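Local coordinates for protein D-psicose 3-epimerase (Agrobacterium tumefaciens, PDB 2HK0) that probably interconverts D-fructose and D-psicose by inverting the configuration at carbon 3 of the non-phosphorylated sugar, with a metal ion central to catalysis, at residues Leu202-Met207 against Gly241-His246; Leu48-Ile53 against Asn298-Ser303; Ala107-Thr112 against Asn154-Phe159; Arg148-Ile153 against Lys191-Asn196. All coordinates share one frame; numbering follows the deposited sequence.

Contact 1 (Leu202-Met207 against Gly241-His246); sequences LDTFHM and GRMPWH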
# COMPACT_ATOMS: atom_id res chain seq x y z
N LEU A 202 3.74 -20.38 -6.28
CA LEU A 202 3.50 -18.96 -6.59
C LEU A 202 4.81 -18.17 -6.57
O LEU A 202 5.76 -18.53 -5.88
CB LEU A 202 2.51 -18.35 -5.59
CG LEU A 202 1.14 -19.04 -5.55
CD1 LEU A 202 0.23 -18.35 -4.52
CD2 LEU A 202 0.51 -18.99 -6.95
N ASP A 203 4.82 -17.06 -7.31
CA ASP A 203 6.02 -16.24 -7.45
C ASP A 203 5.57 -14.76 -7.41
O ASP A 203 4.74 -14.35 -8.22
CB ASP A 203 6.65 -16.61 -8.79
CG ASP A 203 7.92 -15.86 -9.09
OD1 ASP A 203 8.01 -14.66 -8.73
OD2 ASP A 203 8.82 -16.46 -9.72
N THR A 204 6.12 -13.97 -6.48
CA THR A 204 5.69 -12.58 -6.37
C THR A 204 5.80 -11.78 -7.65
O THR A 204 4.96 -10.93 -7.90
CB THR A 204 6.42 -11.83 -5.23
OG1 THR A 204 7.84 -11.90 -5.42
CG2 THR A 204 6.03 -12.43 -3.89
N PHE A 205 6.81 -12.06 -8.46
CA PHE A 205 6.96 -11.35 -9.73
C PHE A 205 5.75 -11.58 -10.65
O PHE A 205 5.25 -10.63 -11.29
CB PHE A 205 8.25 -11.81 -10.44
CG PHE A 205 8.40 -11.27 -11.86
CD1 PHE A 205 8.64 -9.92 -12.10
CD2 PHE A 205 8.29 -12.13 -12.95
CE1 PHE A 205 8.77 -9.43 -13.42
CE2 PHE A 205 8.42 -11.65 -14.28
CZ PHE A 205 8.66 -10.29 -14.50
N HIS A 206 5.27 -12.82 -10.70
CA HIS A 206 4.16 -13.17 -11.57
C HIS A 206 2.83 -12.75 -10.95
O HIS A 206 1.93 -12.28 -11.65
CB HIS A 206 4.17 -14.68 -11.84
CG HIS A 206 5.43 -15.15 -12.51
ND1 HIS A 206 5.81 -14.72 -13.76
CD2 HIS A 206 6.41 -15.99 -12.10
CE1 HIS A 206 6.96 -15.28 -14.09
NE2 HIS A 206 7.35 -16.05 -13.10
N MSE A 207 2.72 -12.92 -9.64
CA MSE A 207 1.50 -12.51 -8.94
C MSE A 207 1.28 -11.00 -9.13
O MSE A 207 0.15 -10.54 -9.27
CB MSE A 207 1.61 -12.81 -7.44
CG MSE A 207 1.73 -14.25 -7.06
SE MSE A 207 1.88 -14.35 -5.10
CE MSE A 207 3.74 -14.46 -4.93
N GLY A 241 12.05 -2.91 -2.89
CA GLY A 241 10.90 -2.27 -3.50
C GLY A 241 9.58 -2.16 -2.77
O GLY A 241 9.50 -2.29 -1.55
N ARG A 242 8.53 -1.96 -3.55
CA ARG A 242 7.17 -1.76 -3.05
C ARG A 242 6.25 -2.97 -2.90
O ARG A 242 5.06 -2.81 -2.64
CB ARG A 242 6.48 -0.72 -3.94
CG ARG A 242 6.33 -1.16 -5.38
CD ARG A 242 5.66 -0.10 -6.23
NE ARG A 242 5.99 -0.33 -7.63
CZ ARG A 242 5.38 -1.19 -8.42
NH1 ARG A 242 4.37 -1.92 -7.97
NH2 ARG A 242 5.82 -1.36 -9.66
N MSE A 243 6.77 -4.17 -3.07
CA MSE A 243 5.96 -5.38 -2.91
C MSE A 243 5.31 -5.31 -1.50
O MSE A 243 5.92 -4.84 -0.54
CB MSE A 243 6.90 -6.59 -3.02
CG MSE A 243 6.27 -7.92 -3.38
SE MSE A 243 5.37 -7.92 -5.10
CE MSE A 243 6.84 -8.04 -6.36
N PRO A 244 4.05 -5.75 -1.36
CA PRO A 244 3.42 -5.68 -0.03
C PRO A 244 3.90 -6.83 0.87
O PRO A 244 3.14 -7.73 1.24
CB PRO A 244 1.92 -5.78 -0.33
CG PRO A 244 1.81 -5.76 -1.84
CD PRO A 244 3.11 -6.27 -2.36
N TRP A 245 5.17 -6.78 1.24
CA TRP A 245 5.77 -7.83 2.05
C TRP A 245 5.02 -8.19 3.33
O TRP A 245 4.89 -9.36 3.66
CB TRP A 245 7.23 -7.46 2.34
CG TRP A 245 8.04 -7.37 1.07
CD1 TRP A 245 8.65 -6.26 0.55
CD2 TRP A 245 8.29 -8.43 0.14
NE1 TRP A 245 9.25 -6.56 -0.66
CE2 TRP A 245 9.04 -7.88 -0.93
CE3 TRP A 245 7.94 -9.79 0.10
CZ2 TRP A 245 9.45 -8.66 -2.03
CZ3 TRP A 245 8.34 -10.55 -0.98
CH2 TRP A 245 9.09 -9.98 -2.04
N HIS A 246 4.52 -7.19 4.04
CA HIS A 246 3.79 -7.45 5.27
C HIS A 246 2.52 -8.28 5.01
O HIS A 246 2.23 -9.23 5.73
CB HIS A 246 3.45 -6.13 5.96
CG HIS A 246 2.70 -6.30 7.25
ND1 HIS A 246 1.34 -6.08 7.35
CD2 HIS A 246 3.11 -6.68 8.48
CE1 HIS A 246 0.95 -6.32 8.58
NE2 HIS A 246 2.00 -6.69 9.29
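T204, the first residue of helix 204-210, fits its short side chain against selenomethionine M243 and the indole of W245. The tight part is small and buried. The methyl CE of M243 comes to 3.8 Å from T204 O and 4.0 Å from T204 CB, with SE just behind it; bends at chi2 and chi3 curl this chain across the start of the helix. W245 brings CH2 to 4.1 Å from T204 OG1, meeting the hydroxyl obliquely, while T204 CG2 lies beside CZ3. M243 CB sits over one face of the indole, 3.1 Å above its plane near the rim. T204 keeps OG1 between its backbone N and carbonyl carbon (chi1 56°), and this hydroxyl is hydrogen-bonded to G231 O. E232 grips the other side of the contact through M243 N and W245 NE1. Next to T204, D203 is the N-cap, its OD1 accepting from F205 N at 2.9 Å.

Away from this core R242, P244 and H246 are partly exposed and take no part in it. R242 NH2 instead bonds N208 O and E211 O of the second subunit. D203 OD2 lies near E170 and E264, an acidic group consistent with this family's metal site at the barrel mouth. The contact thus joins the start of helix 204-210, just past strand 198-203, to loop residue M243 and helix 245-254, beside strand 225-230 and helix 214-221.

Contact 2 (Leu48-Ile53 against Asn298-Ser303); sequences LGFDII and NALAFS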
# COMPACT_ATOMS: atom_id res chain seq x y z
N LEU A 48 26.58 -17.31 3.24
CA LEU A 48 25.81 -16.08 3.33
C LEU A 48 24.63 -16.24 4.29
O LEU A 48 23.91 -15.29 4.58
CB LEU A 48 25.31 -15.66 1.94
CG LEU A 48 26.41 -15.30 0.92
CD1 LEU A 48 25.78 -15.09 -0.45
CD2 LEU A 48 27.17 -14.04 1.38
N GLY A 49 24.42 -17.45 4.80
CA GLY A 49 23.34 -17.63 5.76
C GLY A 49 22.04 -18.26 5.29
O GLY A 49 21.14 -18.49 6.09
N PHE A 50 21.93 -18.55 4.00
CA PHE A 50 20.71 -19.18 3.49
C PHE A 50 20.56 -20.63 3.95
O PHE A 50 21.54 -21.34 4.13
CB PHE A 50 20.71 -19.12 1.96
CG PHE A 50 20.53 -17.72 1.39
CD1 PHE A 50 19.25 -17.20 1.17
CD2 PHE A 50 21.64 -16.93 1.07
CE1 PHE A 50 19.08 -15.91 0.63
CE2 PHE A 50 21.48 -15.64 0.53
CZ PHE A 50 20.18 -15.14 0.31
N ASP A 51 19.31 -21.06 4.13
CA ASP A 51 19.01 -22.44 4.51
C ASP A 51 19.02 -23.31 3.24
O ASP A 51 19.25 -24.51 3.30
CB ASP A 51 17.60 -22.54 5.09
CG ASP A 51 17.36 -21.58 6.26
OD1 ASP A 51 18.13 -21.65 7.24
OD2 ASP A 51 16.39 -20.78 6.19
N ILE A 52 18.74 -22.68 2.10
CA ILE A 52 18.63 -23.39 0.84
C ILE A 52 19.27 -22.70 -0.35
O ILE A 52 19.35 -21.46 -0.41
CB ILE A 52 17.12 -23.56 0.49
CG1 ILE A 52 16.42 -24.46 1.52
CG2 ILE A 52 16.94 -24.08 -0.94
CD1 ILE A 52 14.92 -24.38 1.41
N ILE A 53 19.73 -23.49 -1.32
CA ILE A 53 20.25 -22.95 -2.57
C ILE A 53 19.41 -23.67 -3.62
O ILE A 53 19.27 -24.89 -3.58
CB ILE A 53 21.76 -23.23 -2.80
CG1 ILE A 53 22.15 -22.71 -4.19
CG2 ILE A 53 22.07 -24.71 -2.69
CD1 ILE A 53 23.67 -22.81 -4.51
N ASN A 298 21.23 -8.90 2.97
CA ASN A 298 20.26 -8.00 3.59
C ASN A 298 18.83 -8.43 3.24
O ASN A 298 17.92 -8.34 4.07
CB ASN A 298 20.51 -6.53 3.17
CG ASN A 298 21.83 -5.98 3.73
OD1 ASN A 298 22.29 -6.40 4.79
ND2 ASN A 298 22.43 -5.03 3.01
N ALA A 299 18.63 -8.91 2.01
CA ALA A 299 17.30 -9.35 1.59
C ALA A 299 16.89 -10.57 2.41
O ALA A 299 15.71 -10.73 2.74
CB ALA A 299 17.27 -9.68 0.10
N LEU A 300 17.87 -11.42 2.74
CA LEU A 300 17.65 -12.63 3.54
C LEU A 300 17.14 -12.23 4.92
O LEU A 300 16.14 -12.76 5.41
CB LEU A 300 18.96 -13.41 3.74
CG LEU A 300 18.98 -14.94 3.83
CD1 LEU A 300 20.25 -15.40 4.59
CD2 LEU A 300 17.71 -15.51 4.44
N ALA A 301 17.87 -11.31 5.57
CA ALA A 301 17.49 -10.82 6.90
C ALA A 301 16.10 -10.17 6.86
O ALA A 301 15.27 -10.38 7.74
CB ALA A 301 18.54 -9.81 7.42
N PHE A 302 15.88 -9.36 5.83
CA PHE A 302 14.60 -8.68 5.63
C PHE A 302 13.51 -9.74 5.52
O PHE A 302 12.47 -9.66 6.17
CB PHE A 302 14.67 -7.85 4.33
CG PHE A 302 13.35 -7.24 3.92
CD1 PHE A 302 12.99 -5.96 4.33
CD2 PHE A 302 12.47 -7.94 3.10
CE1 PHE A 302 11.77 -5.39 3.94
CE2 PHE A 302 11.26 -7.40 2.71
CZ PHE A 302 10.91 -6.11 3.13
N SER A 303 13.75 -10.76 4.70
CA SER A 303 12.74 -11.80 4.49
C SER A 303 12.42 -12.60 5.73
O SER A 303 11.27 -12.93 5.98
CB SER A 303 13.17 -12.73 3.36
OG SER A 303 13.27 -11.99 2.15
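L300 of the C-terminal helix 289-307 reaches across to G49 and F50, in the turn that leads into strand 52-56. Its CB stands 4.0 Å from both CE1 and CZ of the F50 ring. CG then settles over one face of that ring, 3.6 Å from the centroid and 23° off the normal, a CH-pi contact displaced toward CE1. At the fork the branches part: CD2 stays near the ring, 4.0 Å from F50 CD1, whereas CD1 runs on to the backbone, 3.4 Å from G49 C and 3.7 Å from L48 O. The chi1 of L300, -146°, is turned some 34° from the anti position, with CG over the ring and CD1 at the turn. G49 follows helix 39-47 with positive phi and closes it in a Schellman motif, which presents its peptide to CD1.

Polar bonds lie close to this apolar centre: R304 bonds G49 O and forms a salt bridge with D51. I25 of strand 22-26 and M263 of strand 260-263 also touch F50. The chemistry implies that dispersion and CH-pi attraction bind the last helix to the barrel here, with the R304 bonds beside them.

Contact 3 (Ala107-Thr112 against Asn154-Phe159); sequences AFFERT and NGIADF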
# COMPACT_ATOMS: atom_id res chain seq x y z
N ALA A 107 10.11 -39.11 -20.54
CA ALA A 107 11.41 -39.76 -20.38
C ALA A 107 12.39 -38.77 -19.76
O ALA A 107 13.18 -39.14 -18.90
CB ALA A 107 11.94 -40.23 -21.73
N PHE A 108 12.34 -37.51 -20.20
CA PHE A 108 13.20 -36.46 -19.66
C PHE A 108 12.94 -36.24 -18.15
O PHE A 108 13.87 -36.08 -17.36
CB PHE A 108 12.97 -35.15 -20.42
CG PHE A 108 13.42 -33.92 -19.66
CD1 PHE A 108 14.78 -33.63 -19.51
CD2 PHE A 108 12.48 -33.05 -19.11
CE1 PHE A 108 15.19 -32.48 -18.81
CE2 PHE A 108 12.88 -31.90 -18.41
CZ PHE A 108 14.24 -31.62 -18.27
N PHE A 109 11.68 -36.22 -17.76
CA PHE A 109 11.36 -36.03 -16.35
C PHE A 109 11.85 -37.18 -15.48
O PHE A 109 12.43 -36.96 -14.42
CB PHE A 109 9.86 -35.83 -16.15
CG PHE A 109 9.43 -34.39 -16.19
CD1 PHE A 109 9.00 -33.81 -17.38
CD2 PHE A 109 9.48 -33.61 -15.04
CE1 PHE A 109 8.61 -32.47 -17.43
CE2 PHE A 109 9.09 -32.26 -15.08
CZ PHE A 109 8.66 -31.69 -16.27
N GLU A 110 11.60 -38.41 -15.92
CA GLU A 110 12.02 -39.57 -15.14
C GLU A 110 13.53 -39.57 -14.91
O GLU A 110 13.99 -39.80 -13.80
CB GLU A 110 11.57 -40.85 -15.84
CG GLU A 110 10.06 -41.00 -15.75
CD GLU A 110 9.56 -42.26 -16.41
OE1 GLU A 110 10.32 -43.25 -16.45
OE2 GLU A 110 8.39 -42.27 -16.86
N ARG A 111 14.29 -39.26 -15.95
CA ARG A 111 15.74 -39.21 -15.83
C ARG A 111 16.19 -38.10 -14.87
O ARG A 111 17.02 -38.31 -13.97
CB ARG A 111 16.36 -38.95 -17.21
CG ARG A 111 17.86 -38.79 -17.20
CD ARG A 111 18.33 -38.26 -18.55
NE ARG A 111 19.78 -38.29 -18.68
CZ ARG A 111 20.45 -37.61 -19.61
NH1 ARG A 111 19.78 -36.86 -20.48
NH2 ARG A 111 21.77 -37.69 -19.69
N THR A 112 15.63 -36.91 -15.05
CA THR A 112 15.97 -35.77 -14.21
C THR A 112 15.59 -36.04 -12.76
O THR A 112 16.37 -35.78 -11.85
CB THR A 112 15.26 -34.50 -14.70
OG1 THR A 112 15.60 -34.27 -16.07
CG2 THR A 112 15.68 -33.30 -13.90
N ASN A 154 0.05 -35.99 -14.10
CA ASN A 154 -0.53 -37.12 -13.40
C ASN A 154 0.36 -38.36 -13.67
O ASN A 154 0.67 -39.12 -12.76
CB ASN A 154 -1.95 -37.36 -13.93
CG ASN A 154 -2.61 -38.58 -13.32
OD1 ASN A 154 -3.34 -38.48 -12.33
ND2 ASN A 154 -2.35 -39.73 -13.91
N GLY A 155 0.79 -38.51 -14.91
CA GLY A 155 1.61 -39.65 -15.31
C GLY A 155 3.04 -39.76 -14.81
O GLY A 155 3.66 -40.82 -14.97
N ILE A 156 3.61 -38.69 -14.25
CA ILE A 156 4.97 -38.80 -13.72
C ILE A 156 4.95 -38.65 -12.20
O ILE A 156 5.97 -38.83 -11.53
CB ILE A 156 5.93 -37.69 -14.28
CG1 ILE A 156 5.33 -36.30 -14.08
CG2 ILE A 156 6.21 -37.94 -15.76
CD1 ILE A 156 6.35 -35.18 -14.19
N ALA A 157 3.78 -38.33 -11.65
CA ALA A 157 3.66 -38.11 -10.21
C ALA A 157 4.09 -39.27 -9.33
O ALA A 157 4.81 -39.06 -8.33
CB ALA A 157 2.22 -37.70 -9.86
N ASP A 158 3.65 -40.48 -9.66
CA ASP A 158 4.01 -41.64 -8.86
C ASP A 158 5.52 -41.88 -8.87
O ASP A 158 6.10 -42.25 -7.86
CB ASP A 158 3.27 -42.89 -9.35
CG ASP A 158 1.76 -42.84 -9.08
OD1 ASP A 158 1.30 -41.99 -8.27
OD2 ASP A 158 1.03 -43.67 -9.66
N PHE A 159 6.14 -41.67 -10.03
CA PHE A 159 7.59 -41.87 -10.14
C PHE A 159 8.28 -40.90 -9.18
O PHE A 159 9.18 -41.29 -8.44
CB PHE A 159 8.04 -41.63 -11.60
CG PHE A 159 9.46 -42.02 -11.87
CD1 PHE A 159 10.50 -41.15 -11.59
CD2 PHE A 159 9.76 -43.27 -12.42
CE1 PHE A 159 11.83 -41.50 -11.86
CE2 PHE A 159 11.08 -43.64 -12.68
CZ PHE A 159 12.12 -42.75 -12.40
O HOH W 1 6.62 -41.73 -15.06
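The phenyl ring of F159 has the aliphatic stem of E110 on one face: CG stands 3.9 Å above the plane, almost over the centre, only 6° off the normal. The E110 carboxylate continues over the CD2-CE2 side of the ring, tilted 25° from its plane, with OE1 3.9 Å from F159 CE2. A second ring, that of F109, receives CD1 of I156 over one face, 3.6 Å from F109 CD2. These pairs join helices 99-118 and 142-162, two members of the helical layer surrounding the eight-stranded TIM barrel.

The two CH-pi contacts differ in surroundings. F109 and I156 are buried, and the F109 ring also touches P88 and L94. E110 and F159 lie nearer the surface, where the glutamate stem and the ring cross at about a right angle. F159 CG is anti to the backbone N (chi1 -170°), which swings the ring toward helix 99-118 and carries CE1 to 3.4 Å from E110 O. That carbonyl is hydrogen-bonded to S114 OG, one turn further on, and S114 also touches F159. I156 has CG1 between its backbone N and carbonyl carbon, and from there the chain sends CD1 to F109.

Helix 142-162 is kinked here, the N atoms of I156 and F159 having no bond to the preceding turn. A water uses the carbonyl beside the kink, donating to E110 OE2 at 2.6 Å and to G155 O at 3.1 Å, and so bridges the two helices.

Contact 4 (Arg148-Ile153 against Lys191-Asn196); sequences RGVEGI and KDVGKN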
# COMPACT_ATOMS: atom_id res chain seq x y z
N ARG A 148 -3.74 -31.82 -21.71
CA ARG A 148 -2.56 -32.66 -21.88
C ARG A 148 -1.59 -32.45 -20.72
O ARG A 148 -0.91 -33.39 -20.29
CB ARG A 148 -1.87 -32.37 -23.21
CG ARG A 148 -2.68 -32.84 -24.44
CD ARG A 148 -1.92 -32.63 -25.75
NE ARG A 148 -2.60 -31.66 -26.62
CZ ARG A 148 -2.43 -30.35 -26.55
NH1 ARG A 148 -1.58 -29.85 -25.68
NH2 ARG A 148 -3.11 -29.55 -27.34
N GLY A 149 -1.53 -31.23 -20.19
CA GLY A 149 -0.62 -30.97 -19.08
C GLY A 149 -1.03 -31.74 -17.83
O GLY A 149 -0.19 -32.31 -17.12
N VAL A 150 -2.33 -31.76 -17.56
CA VAL A 150 -2.89 -32.46 -16.41
C VAL A 150 -2.53 -33.93 -16.52
O VAL A 150 -2.05 -34.53 -15.57
CB VAL A 150 -4.44 -32.37 -16.37
CG1 VAL A 150 -4.99 -33.37 -15.32
CG2 VAL A 150 -4.87 -30.95 -16.05
N GLU A 151 -2.78 -34.51 -17.68
CA GLU A 151 -2.49 -35.92 -17.91
C GLU A 151 -0.99 -36.20 -17.80
O GLU A 151 -0.59 -37.15 -17.15
CB GLU A 151 -3.00 -36.35 -19.29
CG GLU A 151 -3.24 -37.84 -19.42
CD GLU A 151 -4.13 -38.18 -20.60
OE1 GLU A 151 -3.64 -38.10 -21.76
OE2 GLU A 151 -5.32 -38.52 -20.38
N GLY A 152 -0.16 -35.38 -18.44
CA GLY A 152 1.27 -35.60 -18.37
C GLY A 152 1.81 -35.55 -16.94
O GLY A 152 2.65 -36.37 -16.55
N ILE A 153 1.34 -34.59 -16.14
CA ILE A 153 1.80 -34.46 -14.75
C ILE A 153 1.32 -35.65 -13.92
O ILE A 153 2.06 -36.23 -13.13
CB ILE A 153 1.29 -33.14 -14.10
CG1 ILE A 153 1.97 -31.93 -14.76
CG2 ILE A 153 1.55 -33.15 -12.60
CD1 ILE A 153 3.49 -31.88 -14.59
N LYS A 191 -5.88 -29.87 -8.53
CA LYS A 191 -6.98 -30.74 -8.10
C LYS A 191 -7.31 -31.75 -9.20
O LYS A 191 -7.61 -32.91 -8.92
CB LYS A 191 -8.21 -29.91 -7.75
CG LYS A 191 -8.08 -29.22 -6.40
CD LYS A 191 -9.29 -28.35 -6.11
CE LYS A 191 -9.23 -27.75 -4.71
NZ LYS A 191 -10.45 -26.91 -4.45
N ASP A 192 -7.25 -31.31 -10.46
CA ASP A 192 -7.50 -32.19 -11.59
C ASP A 192 -6.43 -33.28 -11.69
O ASP A 192 -6.72 -34.40 -12.12
CB ASP A 192 -7.50 -31.42 -12.90
CG ASP A 192 -8.88 -30.97 -13.29
OD1 ASP A 192 -9.85 -31.53 -12.74
OD2 ASP A 192 -8.99 -30.08 -14.16
N VAL A 193 -5.20 -32.95 -11.33
CA VAL A 193 -4.16 -33.96 -11.41
C VAL A 193 -4.47 -35.05 -10.40
O VAL A 193 -4.27 -36.23 -10.68
CB VAL A 193 -2.76 -33.37 -11.15
CG1 VAL A 193 -1.76 -34.50 -10.89
CG2 VAL A 193 -2.31 -32.55 -12.38
N GLY A 194 -4.96 -34.65 -9.22
CA GLY A 194 -5.33 -35.60 -8.18
C GLY A 194 -4.22 -36.45 -7.59
O GLY A 194 -4.39 -37.64 -7.37
N LYS A 195 -3.07 -35.84 -7.32
CA LYS A 195 -1.96 -36.57 -6.74
C LYS A 195 -1.49 -35.84 -5.50
O LYS A 195 -1.41 -34.60 -5.48
CB LYS A 195 -0.83 -36.70 -7.76
CG LYS A 195 -1.18 -37.57 -8.98
CD LYS A 195 -1.22 -39.04 -8.61
CE LYS A 195 -1.48 -39.92 -9.84
NZ LYS A 195 -1.36 -41.37 -9.50
N ASN A 196 -1.22 -36.59 -4.44
CA ASN A 196 -0.79 -35.99 -3.18
C ASN A 196 0.52 -35.23 -3.22
O ASN A 196 0.74 -34.35 -2.39
CB ASN A 196 -0.69 -37.06 -2.10
CG ASN A 196 -2.01 -37.76 -1.86
OD1 ASN A 196 -3.06 -37.13 -1.86
ND2 ASN A 196 -1.95 -39.08 -1.65
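Behind V150 and I153, whose methyls touch V193, the shortest polar bond is the helical one from G152 N to R148 O, 2.8 Å, with I153 N to G149 O beside it. Across the contact itself methyls meet other carbons, and some of them rest on backbone carbonyls. V150 packs against the last turn of helix 183-193: its CG1 lies 3.8 Å from D192 O and 4.0 Å from D192 CB, so one methyl rests on both the side chain and the carbonyl of that residue. The other methyl, CG2, meets D192 CB at 4.1 Å. V193 answers with CG2, which touches V150 O at 3.8 Å and I153 CG2 at 3.9 Å and thereby links two successive turns of the facing helix. I153 holds CG2 anti to its backbone N and turns that methyl toward both branches of V193, while CG1 and CD1 lead away from V193; I153 also touches L94, L128 and V198.

V150 CA lies 5.4 Å from V193 CA, a close approach of the two backbones. Burial is graded. I153 and V193 are inside, V150 is partly covered, and D192 sits at the surface with OD2 hydrogen-bonded to Y146 OH, one turn before V150. After V193, G194 leaves the helix with positive phi, and the chain turns toward strand 198-203. Neighbouring helices of the outer layer packed side by side round the parallel barrel are a feature of the TIM-barrel fold.

From the N terminus, 48-53 opens the longest loop, which contact 2 closes only at 298-303 and which encloses the other three contacts. Next come 107-112 and 148-153; contact 3 then closes at 154-159 and contact 4 at 191-196, so these two cross, both using helix 142-162. Their centres are about 12 Å apart, and D158 OD1 meets K195 NZ in a salt bridge between them. Contact 1 follows in series, from 202-207 to 241-246, and touches contact 2 where W245 packs edge-to-face on F302. Contacts 3 and 4 tie three outer helices together; contact 1 joins helix 204-210 to M243 and helix 245-254, and contact 2 the last helix to the loop before strand 52-56.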